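Local coordinates for Bcl-2-like protein FPV039 (PDB 5TZP) that inhibits apoptosis of the infected host cell by sequestering and inactivating proapoptotic Bcl-2 proteins, including BAX and BAK1, at residues A[60-63]-A[64-67]; A[98-101]-A[102-106]. One frame throughout, in Å; residues are numbered along the deposited sequence. Where two conformers were deposited one is given.

Interaction 1 (A[60-63]-A[64-67]); sequences NYNE and FDII
Asn60 meets Phe64 one turn further along helix 43-68, and both backbone and side chains take part. Four successive i to i+4 backbone hydrogen bonds tie the two halves together, from Phe64 N to Asn60 O at 3.0 Å through to Ile67 N to Glu63 O. The helix is kinked at Asn62 and Glu63, whose N-H groups have no i to i-4 bond; Glu63 N instead makes a weak bond to Asn60 O, which Phe64 N also uses, nearly straight on (161° at the oxygen).

Among apolar contacts, Asn60 CB lies over one face of the Phe64 ring, a CH-pi contact 4.2 Å from the centroid. With chi1 at -59°, the Asn60 amide swings back beside its own backbone N, where ND2 bonds to Val56 O, so the methylene is what the ring receives. A flat, apolar ring suits this buried position.

Polar side chains gather on another flank. Asp65 OD2 sits at the edge of the Tyr61 ring, 3.8 Å from CD2, with carboxylate and ring planes 75° apart. One water joins Asn62 to this oxygen, accepting from ND2 at 2.7 Å and donating to OD2 at 2.6 Å.

The chemistry thus divides by flank: Phe64 and Ile67, with Asn60 beside them, pack against apolar side chains of the bound BH3 peptide, while the short Asp65 carboxylate gives one oxygen to water and the other to Tyr100, probably limiting its rotation.

Interaction 2 (A[98-101]-A[102-106]); sequences CAYY and SKKVK. With EDO (1,2-ethanediol), chain C.
The last turns of helix 88-105, which carry Cys98 and Ala99 at the end of the BH1 motif, bring Tyr100 against Lys104 and Tyr101 against Val105. Lys104 bends at chi2 (-60°) and runs its chain past the phenol, with CE 3.5 Å from Tyr100 CZ. Lys104 NZ stops 3.7 Å from Tyr100 OH, and a water closes the gap, donating to Tyr100 OH at 2.7 Å and accepting from Lys104 NZ at 2.9 Å; the hydroxyl is also hydrogen-bonded to Asp65 of helix 43-68. A long aliphatic chain with a charged end suits this place, packing on the ring yet reaching water.

Val105 CG1 lies over a face of the Tyr101 ring, a CH-pi contact 4.1 Å from the centroid; CG2 lies over the same face, a little higher above the ring. Tyr101 OH shares a 2.7 Å hydrogen bond with O1 of an ethanediol, probably from the crystallisation liquor, which also binds Ile72 and Phe74. Backbone bonds continue from Ser102 N to Cys98 O as far as Val105 N to Tyr101 O.

Small Cys98, Ala99 and Ser102 fit close against other helices: Cys98 and Ser102, like Tyr101, on helix 115-136, Ala99 and Ser102 on helix 14-32, while Tyr100 packs on helix 43-68 and also touches Tyr30 of helix 14-32.

How the interactions relate
Interactions 1 and 2 lie near the ends of two packed helices, 43-68 and 88-105, with centres about 12 Å apart. Their main polar junction is Asp65 OD1 with Tyr100 OH, 2.6 Å apart and probably hydrogen-bonded, which probably helps to position the phenol of interaction 2. Packing contacts accompany this pair: Tyr61 CB is 3.6 Å from Tyr100 OH, Phe64 CB lies 3.8 Å from Tyr100 CD2, and Lys104 CE comes 3.8 Å from Asp65 OD1. Lys104 would probably stabilise the negative charge there. Phe64 also meets Phe97 edge-to-face, joining the helices beside the surface where residues of 60-67 touch the bound BH3 peptide.

Interaction 1 (A[60-63]-A[64-67])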
loop_
_atom_site.group_PDB
_atom_site.type_symbol
_atom_site.label_atom_id
_atom_site.label_comp_id
_atom_site.label_asym_id
_atom_site.label_seq_id
_atom_site.Cartn_x
_atom_site.Cartn_y
_atom_site.Cartn_z
ATOM N N ASN A 60 -5.395 12.160 4.473
ATOM C CA ASN A 60 -5.024 11.595 5.761
ATOM C C ASN A 60 -3.609 11.824 6.193
ATOM O O ASN A 60 -3.223 11.320 7.236
ATOM C CB ASN A 60 -5.278 10.075 5.755
ATOM C CG ASN A 60 -6.703 9.742 5.474
ATOM O OD1 ASN A 60 -7.529 9.825 6.392
ATOM N ND2 ASN A 60 -6.991 9.275 4.284
ATOM N N TYR A 61 -2.841 12.630 5.453
ATOM C CA TYR A 61 -1.419 12.746 5.797
ATOM C C TYR A 61 -1.193 13.250 7.210
ATOM O O TYR A 61 -0.220 12.817 7.834
ATOM C CB TYR A 61 -0.616 13.624 4.791
ATOM C CG TYR A 61 -0.820 15.091 4.945
ATOM C CD1 TYR A 61 -1.846 15.783 4.345
ATOM C CD2 TYR A 61 0.022 15.790 5.762
ATOM C CE1 TYR A 61 -2.015 17.143 4.584
ATOM C CE2 TYR A 61 -0.144 17.129 5.994
ATOM C CZ TYR A 61 -1.116 17.795 5.394
ATOM O OH TYR A 61 -1.411 19.097 5.675
ATOM N N ASN A 62 -2.045 14.132 7.757
ATOM C CA ASN A 62 -1.808 14.585 9.127
ATOM C C ASN A 62 -1.975 13.474 10.147
ATOM O O ASN A 62 -1.257 13.414 11.125
ATOM C CB ASN A 62 -2.758 15.735 9.488
ATOM C CG ASN A 62 -2.467 17.003 8.661
ATOM O OD1 ASN A 62 -3.283 17.433 7.792
ATOM N ND2 ASN A 62 -1.419 17.609 8.981
ATOM N N GLU A 63 -2.907 12.566 9.873
ATOM C CA GLU A 63 -3.059 11.412 10.746
ATOM C C GLU A 63 -1.868 10.468 10.615
ATOM O O GLU A 63 -1.363 9.937 11.607
ATOM C CB GLU A 63 -4.369 10.696 10.360
ATOM C CG GLU A 63 -4.908 9.779 11.545
ATOM C CD GLU A 63 -5.545 10.552 12.645
ATOM O OE1 GLU A 63 -6.002 10.004 13.662
ATOM O OE2 GLU A 63 -5.682 11.835 12.582
ATOM N N PHE A 64 -1.421 10.278 9.381
ATOM C CA PHE A 64 -0.255 9.456 9.137
ATOM C C PHE A 64 0.952 10.020 9.862
ATOM O O PHE A 64 1.780 9.255 10.400
ATOM C CB PHE A 64 0.055 9.356 7.620
ATOM C CG PHE A 64 -0.919 8.585 6.773
ATOM C CD1 PHE A 64 -1.983 7.877 7.350
ATOM C CD2 PHE A 64 -0.752 8.520 5.425
ATOM C CE1 PHE A 64 -2.850 7.155 6.519
ATOM C CE2 PHE A 64 -1.590 7.791 4.615
ATOM C CZ PHE A 64 -2.671 7.117 5.198
ATOM N N ASP A 65 1.063 11.363 9.908
ATOM C CA ASP A 65 2.171 11.977 10.578
ATOM C C ASP A 65 2.191 11.619 12.075
ATOM O O ASP A 65 3.251 11.339 12.679
ATOM C CB ASP A 65 2.173 13.522 10.407
ATOM C CG ASP A 65 2.636 13.965 9.037
ATOM O OD1 ASP A 65 3.303 13.169 8.297
ATOM O OD2 ASP A 65 2.300 15.131 8.671
ATOM N N ILE A 66 1.018 11.671 12.712
ATOM C CA ILE A 66 0.990 11.275 14.124
ATOM C C ILE A 66 1.371 9.793 14.283
ATOM O O ILE A 66 2.197 9.455 15.139
ATOM C CB ILE A 66 -0.365 11.587 14.729
ATOM C CG1 ILE A 66 -0.583 13.114 14.726
ATOM C CG2 ILE A 66 -0.419 11.005 16.156
ATOM C CD1 ILE A 66 -1.928 13.529 15.276
ATOM N N ILE A 67 0.827 8.947 13.424
ATOM C CA ILE A 67 1.114 7.502 13.503
ATOM C C ILE A 67 2.616 7.272 13.394
ATOM O O ILE A 67 3.232 6.531 14.173
ATOM C CB ILE A 67 0.319 6.778 12.410
ATOM C CG1 ILE A 67 -1.162 6.678 12.758
ATOM C CG2 ILE A 67 0.945 5.367 12.183
ATOM C CD1 ILE A 67 -2.052 6.309 11.671
HETATM O O HOH W 1 1.130 17.187 9.857
#

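Interaction 2 (A[98-101]-A[102-106])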
loop_
_atom_site.group_PDB
_atom_site.type_symbol
_atom_site.label_atom_id
_atom_site.label_comp_id
_atom_site.label_asym_id
_atom_site.label_seq_id
_atom_site.Cartn_x
_atom_site.Cartn_y
_atom_site.Cartn_z
ATOM N N CYS A 98 2.316 3.168 3.349
ATOM C CA CYS A 98 3.681 2.680 3.282
ATOM C C CYS A 98 4.521 3.514 2.333
ATOM O O CYS A 98 5.732 3.706 2.620
ATOM C CB CYS A 98 3.732 1.208 2.894
ATOM S SG CYS A 98 3.255 0.088 4.235
ATOM N N ALA A 99 3.978 3.998 1.208
ATOM C CA ALA A 99 4.708 4.941 0.364
ATOM C C ALA A 99 5.037 6.209 1.138
ATOM O O ALA A 99 6.181 6.698 1.122
ATOM C CB ALA A 99 3.926 5.250 -0.903
ATOM N N TYR A 100 4.030 6.783 1.798
ATOM C CA TYR A 100 4.214 7.993 2.575
ATOM C C TYR A 100 5.302 7.792 3.632
ATOM O O TYR A 100 6.214 8.633 3.804
ATOM C CB TYR A 100 2.861 8.337 3.211
ATOM C CG TYR A 100 2.804 9.656 3.915
ATOM C CD1 TYR A 100 2.638 10.857 3.214
ATOM C CD2 TYR A 100 3.049 9.779 5.277
ATOM C CE1 TYR A 100 2.656 12.064 3.812
ATOM C CE2 TYR A 100 3.057 11.018 5.920
ATOM C CZ TYR A 100 2.848 12.148 5.164
ATOM O OH TYR A 100 2.887 13.381 5.783
ATOM N N TYR A 101 5.227 6.663 4.343
ATOM C CA TYR A 101 6.182 6.271 5.365
ATOM C C TYR A 101 7.584 6.165 4.779
ATOM O O TYR A 101 8.553 6.689 5.374
ATOM C CB TYR A 101 5.684 4.944 5.991
ATOM C CG TYR A 101 6.664 4.251 6.898
ATOM C CD1 TYR A 101 6.884 4.682 8.179
ATOM C CD2 TYR A 101 7.410 3.196 6.471
ATOM C CE1 TYR A 101 7.775 4.041 9.007
ATOM C CE2 TYR A 101 8.315 2.557 7.287
ATOM C CZ TYR A 101 8.464 3.007 8.555
ATOM O OH TYR A 101 9.385 2.375 9.389
ATOM N N SER A 102 7.708 5.441 3.670
ATOM C CA SER A 102 9.028 5.225 3.039
ATOM C C SER A 102 9.752 6.536 2.801
ATOM O O SER A 102 10.964 6.666 3.074
ATOM C CB SER A 102 8.807 4.503 1.713
ATOM O OG SER A 102 9.965 4.315 0.886
ATOM N N LYS A 103 9.039 7.546 2.308
ATOM C CA LYS A 103 9.675 8.822 2.034
ATOM C C LYS A 103 10.065 9.511 3.334
ATOM O O LYS A 103 11.104 10.166 3.414
ATOM C CB LYS A 103 8.750 9.664 1.166
ATOM C CG LYS A 103 9.381 10.953 0.712
ATOM C CD LYS A 103 8.453 11.696 -0.241
ATOM C CE LYS A 103 9.067 13.063 -0.679
ATOM N NZ LYS A 103 10.312 12.950 -1.502
ATOM N N LYS A 104 9.266 9.378 4.383
ATOM C CA LYS A 104 9.583 10.001 5.646
ATOM C C LYS A 104 10.802 9.396 6.314
ATOM O O LYS A 104 11.494 10.093 7.067
ATOM C CB LYS A 104 8.410 9.916 6.627
ATOM C CG LYS A 104 7.164 10.736 6.246
ATOM C CD LYS A 104 7.447 12.213 6.139
ATOM C CE LYS A 104 6.174 12.929 5.833
ATOM N NZ LYS A 104 6.457 14.407 5.548
ATOM N N VAL A 105 11.061 8.103 6.129
ATOM C CA VAL A 105 12.145 7.392 6.799
ATOM C C VAL A 105 13.389 7.268 5.908
ATOM O O VAL A 105 14.367 6.627 6.345
ATOM C CB VAL A 105 11.702 6.021 7.395
ATOM C CG1 VAL A 105 10.623 6.221 8.447
ATOM C CG2 VAL A 105 11.362 5.033 6.285
ATOM N N LYS A 106 13.403 7.853 4.728
ATOM C CA LYS A 106 14.587 7.835 3.888
ATOM C C LYS A 106 15.806 8.312 4.666
ATOM O O LYS A 106 15.769 9.328 5.374
ATOM C CB LYS A 106 14.347 8.724 2.678
ATOM C CG LYS A 106 15.531 8.675 1.640
ATOM C CD LYS A 106 15.394 9.777 0.630
ATOM C CE LYS A 106 16.345 10.913 0.953
ATOM N NZ LYS A 106 17.871 10.405 0.776
HETATM C C1 EDO C . 10.089 -1.005 10.667
HETATM O O1 EDO C . 9.065 -0.030 10.598
HETATM C C2 EDO C . 11.123 -0.735 11.693
HETATM O O2 EDO C . 10.387 -1.021 12.930
HETATM O O HOH W 2 4.067 16.322 6.990
HETATM O O HOH W 3 3.925 15.521 4.524
#